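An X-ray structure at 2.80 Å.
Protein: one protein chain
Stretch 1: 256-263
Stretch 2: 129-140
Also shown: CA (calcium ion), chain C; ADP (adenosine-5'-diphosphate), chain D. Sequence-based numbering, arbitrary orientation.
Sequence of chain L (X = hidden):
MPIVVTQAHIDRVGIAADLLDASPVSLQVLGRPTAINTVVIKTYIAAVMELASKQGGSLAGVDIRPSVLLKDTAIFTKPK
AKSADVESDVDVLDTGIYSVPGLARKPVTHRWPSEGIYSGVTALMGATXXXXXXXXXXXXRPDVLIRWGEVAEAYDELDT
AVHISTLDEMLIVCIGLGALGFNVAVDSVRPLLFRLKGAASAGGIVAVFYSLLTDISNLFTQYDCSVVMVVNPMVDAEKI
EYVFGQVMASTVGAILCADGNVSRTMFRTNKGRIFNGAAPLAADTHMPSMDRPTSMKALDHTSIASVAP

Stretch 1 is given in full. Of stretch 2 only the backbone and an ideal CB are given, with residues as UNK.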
# COMPACT_ATOMS: atom_id res chain seq x y z
N LEU L 256 -15.12 28.31 -8.75
CA LEU L 256 -13.66 28.26 -8.71
C LEU L 256 -13.14 29.65 -8.33
O LEU L 256 -13.63 30.65 -8.84
CB LEU L 256 -13.04 27.77 -10.03
CG LEU L 256 -11.47 27.60 -10.05
CD1 LEU L 256 -10.98 26.51 -9.10
CD2 LEU L 256 -10.94 27.38 -11.46
N CYS L 257 -12.17 29.69 -7.42
CA CYS L 257 -11.51 30.90 -6.97
C CYS L 257 -10.06 30.88 -7.37
O CYS L 257 -9.39 29.85 -7.28
CB CYS L 257 -11.64 31.08 -5.46
SG CYS L 257 -13.28 31.56 -4.91
N ALA L 258 -9.58 32.04 -7.75
CA ALA L 258 -8.22 32.28 -8.17
C ALA L 258 -7.93 33.76 -8.05
O ALA L 258 -8.69 34.60 -8.56
CB ALA L 258 -8.02 31.79 -9.60
N ASP L 259 -6.83 34.07 -7.35
CA ASP L 259 -6.28 35.42 -7.10
C ASP L 259 -7.33 36.38 -6.50
O ASP L 259 -7.47 37.52 -6.96
CB ASP L 259 -5.67 36.02 -8.40
CG ASP L 259 -4.61 35.13 -9.04
OD1 ASP L 259 -3.46 35.14 -8.56
OD2 ASP L 259 -4.95 34.42 -10.01
N GLY L 260 -8.04 35.91 -5.47
CA GLY L 260 -9.05 36.69 -4.75
C GLY L 260 -10.41 36.83 -5.41
O GLY L 260 -11.35 37.31 -4.77
N ASN L 261 -10.52 36.40 -6.69
CA ASN L 261 -11.76 36.49 -7.47
C ASN L 261 -12.30 35.12 -7.84
O ASN L 261 -11.63 34.10 -7.63
CB ASN L 261 -11.53 37.30 -8.76
CG ASN L 261 -11.13 38.72 -8.52
OD1 ASN L 261 -11.95 39.54 -8.10
ND2 ASN L 261 -9.87 39.05 -8.81
N VAL L 262 -13.49 35.12 -8.46
CA VAL L 262 -14.17 33.94 -8.98
C VAL L 262 -13.75 33.75 -10.44
O VAL L 262 -14.04 34.57 -11.30
CB VAL L 262 -15.70 34.00 -8.81
CG1 VAL L 262 -16.35 32.81 -9.49
CG2 VAL L 262 -16.08 34.05 -7.34
N SER L 263 -13.03 32.68 -10.68
CA SER L 263 -12.47 32.28 -11.95
C SER L 263 -13.51 31.55 -12.83
O SER L 263 -13.58 31.82 -14.04
CB SER L 263 -11.26 31.38 -11.70
OG SER L 263 -10.54 31.04 -12.87
N UNK L 129 -5.23 30.34 -0.31
CA UNK L 129 -5.13 31.79 -0.39
C UNK L 129 -5.64 32.35 -1.70
O UNK L 129 -5.22 33.44 -2.10
CB UNK L 129 -3.68 32.22 -0.19
N UNK L 130 -6.55 31.62 -2.38
CA UNK L 130 -7.16 32.02 -3.66
C UNK L 130 -8.33 32.96 -3.44
O UNK L 130 -8.83 33.55 -4.40
CB UNK L 130 -7.63 30.79 -4.44
N UNK L 131 -8.76 33.08 -2.18
CA UNK L 131 -9.86 33.93 -1.79
C UNK L 131 -11.20 33.24 -1.63
O UNK L 131 -12.22 33.85 -1.91
CB UNK L 131 -10.00 35.05 -2.82
N UNK L 132 -11.19 31.97 -1.16
CA UNK L 132 -12.43 31.20 -0.96
C UNK L 132 -13.23 31.76 0.23
O UNK L 132 -14.39 32.14 0.05
CB UNK L 132 -12.11 29.72 -0.73
N UNK L 133 -12.60 31.86 1.42
CA UNK L 133 -13.20 32.36 2.65
C UNK L 133 -13.68 33.81 2.49
O UNK L 133 -14.74 34.16 3.02
CB UNK L 133 -12.20 32.26 3.80
N UNK L 134 -12.93 34.63 1.73
CA UNK L 134 -13.25 36.03 1.42
C UNK L 134 -14.51 36.09 0.56
O UNK L 134 -15.43 36.83 0.90
CB UNK L 134 -12.08 36.71 0.71
N UNK L 135 -14.56 35.29 -0.53
CA UNK L 135 -15.70 35.22 -1.45
C UNK L 135 -16.94 34.74 -0.69
O UNK L 135 -18.01 35.33 -0.84
CB UNK L 135 -15.40 34.29 -2.63
N UNK L 136 -16.77 33.70 0.16
CA UNK L 136 -17.84 33.14 0.96
C UNK L 136 -18.51 34.21 1.87
O UNK L 136 -19.74 34.33 1.87
CB UNK L 136 -17.29 31.99 1.81
N UNK L 137 -17.72 34.98 2.61
CA UNK L 137 -18.28 35.90 3.59
C UNK L 137 -18.64 37.27 3.01
O UNK L 137 -19.65 37.84 3.44
CB UNK L 137 -17.29 36.08 4.74
N UNK L 138 -17.87 37.79 2.03
CA UNK L 138 -18.16 39.10 1.44
C UNK L 138 -19.16 39.01 0.30
O UNK L 138 -20.14 39.75 0.34
CB UNK L 138 -16.87 39.75 0.94
N UNK L 139 -18.89 38.15 -0.72
CA UNK L 139 -19.75 38.02 -1.90
C UNK L 139 -20.97 37.12 -1.63
O UNK L 139 -22.07 37.55 -1.94
CB UNK L 139 -18.94 37.46 -3.07
N UNK L 140 -20.81 35.94 -1.01
CA UNK L 140 -21.96 35.06 -0.78
C UNK L 140 -22.85 35.45 0.40
O UNK L 140 -24.06 35.31 0.24
CB UNK L 140 -21.46 33.63 -0.56
CA CA C . -9.79 30.19 4.47
PB ADP D . -8.52 30.89 1.20
O1B ADP D . -8.75 30.40 -0.25
O2B ADP D . -9.81 30.69 2.00
O3B ADP D . -7.40 30.12 1.85
PA ADP D . -8.68 33.71 2.01
O1A ADP D . -8.66 33.39 3.51
O2A ADP D . -10.08 33.99 1.60
O3A ADP D . -8.14 32.45 1.18
O5' ADP D . -7.77 34.97 1.70
C5' ADP D . -7.22 35.17 0.38
C4' ADP D . -6.50 36.49 0.31
O4' ADP D . -5.39 36.48 1.24
C3' ADP D . -5.88 36.79 -1.05
O3' ADP D . -6.82 37.38 -1.94
C2' ADP D . -4.72 37.71 -0.68
O2' ADP D . -5.11 39.07 -0.53
C1' ADP D . -4.27 37.12 0.66
N9 ADP D . -3.16 36.17 0.57
C8 ADP D . -3.22 34.80 0.70
N7 ADP D . -2.06 34.20 0.56
C5 ADP D . -1.17 35.25 0.33
C6 ADP D . 0.22 35.28 0.10
N6 ADP D . 0.98 34.19 -0.01
N1 ADP D . 0.80 36.49 -0.08
C2 ADP D . 0.03 37.58 -0.04
N3 ADP D . -1.29 37.67 0.15
C4 ADP D . -1.84 36.46 0.34

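Position 129 has phi/psi of 70/25°, and positive phi by itself favours glycine. Its CB would point away from stretch 1 and sit 2.7 Å from N7 of ADP, a clash. The residue is G129, whose N donates to ADP O3B at 3.1 Å.

At position 130 the CB points sideways and lies 3.5 Å from C257 O and 4.0 Å from A258 N. A small residue suits this site, whether alanine, serine or cysteine, and the backbone angles are ordinary. The backbone supplies the main link to stretch 1: the carbonyl O of 130 accepts a hydrogen bond from G260 N at 2.7 Å, in the turn from A258 to N261. The residue is S130, in the p rotamer, with its OG 3.7 Å from C257 CB.

Position 131 leaves no choice. A CB would point toward stretch 1 and come within 2.7 Å of G260 CA, and at phi/psi of 98/35° it would also be jammed against the carbonyl O of 130. G131 is the residue, at the N-cap position of the helix, and its CA approaches G260 CA to 4.1 Å.

Position 132 directs its CB sideways, 4.7 Å from C257 SG. Stretch 1 asks little here, but the diphosphate nearby favours a long, positively charged side chain. K132 meets that demand: its NZ donates to ADP O1B at 2.7 Å, while its CG passes 4.1 Å from C257 CB.

Position 133 is out of reach of stretch 1 and close to the calcium ion, so a small oxygen-bearing side chain fits. S133 binds the calcium ion through OG at 2.3 Å.

Position 134 points its CB toward stretch 1, yet nothing there lies within 5.5 Å, and many side chains would be tolerated. I134 turns its end away; its N donates to ADP O2A at 2.9 Å.

Position 135 faces stretch 1 directly, its CB 4.1 Å from C257 SG and 4.8 Å from V262 CG2. A compact residue such as valine, threonine or serine suits this space. T135 brings its CG2 to 3.7 Å from V262 CG2, an apolar contact, and its OG1 to 3.8 Å from C257 SG. The same OG1 donates to G131 O at 2.6 Å, one turn earlier in the helix.

Positions 136, 137 and 138 lie beyond stretch 1, which places no constraint on them. They are L136, N137 and E138; N137 ND2 donates to S133 O at 2.7 Å.

Position 139 points toward stretch 1 but has no atom of it within 5.5 Å of its CB, so only a long side chain could span the gap. The carbonyl O of G260 makes a donor attractive, and lysine or arginine could serve. K139 extends to place its NZ 3.3 Å from G260 O, a weak hydrogen bond, and NZ also donates to T135 OG1 at 3.0 Å.

Position 140 is again out of reach, open to many residues as far as stretch 1 is concerned; it is L140.

Stretch 2 (129-140) GSGKSITLNEKL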
# COMPACT_ATOMS: atom_id res chain seq x y z
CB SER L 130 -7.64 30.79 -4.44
OG SER L 130 -8.54 30.02 -3.68
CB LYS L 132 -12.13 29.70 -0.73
CG LYS L 132 -11.43 29.01 -1.88
CD LYS L 132 -11.15 27.51 -1.58
CE LYS L 132 -10.06 27.27 -0.56
NZ LYS L 132 -8.72 27.77 -0.98
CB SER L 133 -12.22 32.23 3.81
OG SER L 133 -11.90 30.88 4.07
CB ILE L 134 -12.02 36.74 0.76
CG1 ILE L 134 -11.09 37.34 1.83
CG2 ILE L 134 -12.37 37.75 -0.35
CD1 ILE L 134 -11.68 38.52 2.77
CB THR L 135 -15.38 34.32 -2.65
OG1 THR L 135 -14.24 34.84 -3.31
CG2 THR L 135 -16.54 34.22 -3.63
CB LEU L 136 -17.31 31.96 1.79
CG LEU L 136 -18.30 31.32 2.79
CD1 LEU L 136 -19.50 30.70 2.09
CD2 LEU L 136 -17.61 30.32 3.65
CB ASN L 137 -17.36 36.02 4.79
CG ASN L 137 -17.29 34.71 5.55
OD1 ASN L 137 -18.13 34.39 6.39
ND2 ASN L 137 -16.33 33.86 5.20
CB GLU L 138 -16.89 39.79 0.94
CG GLU L 138 -15.96 40.24 2.04
CD GLU L 138 -14.80 41.10 1.57
OE1 GLU L 138 -14.28 40.87 0.45
OE2 GLU L 138 -14.38 41.98 2.35
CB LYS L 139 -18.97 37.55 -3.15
CG LYS L 139 -18.07 38.67 -3.75
CD LYS L 139 -17.02 38.14 -4.74
CE LYS L 139 -15.64 37.99 -4.11
NZ LYS L 139 -14.64 37.34 -5.01
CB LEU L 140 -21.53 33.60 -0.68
CG LEU L 140 -20.89 32.98 -1.94
CD1 LEU L 140 -20.17 31.67 -1.57
CD2 LEU L 140 -21.89 32.78 -3.05
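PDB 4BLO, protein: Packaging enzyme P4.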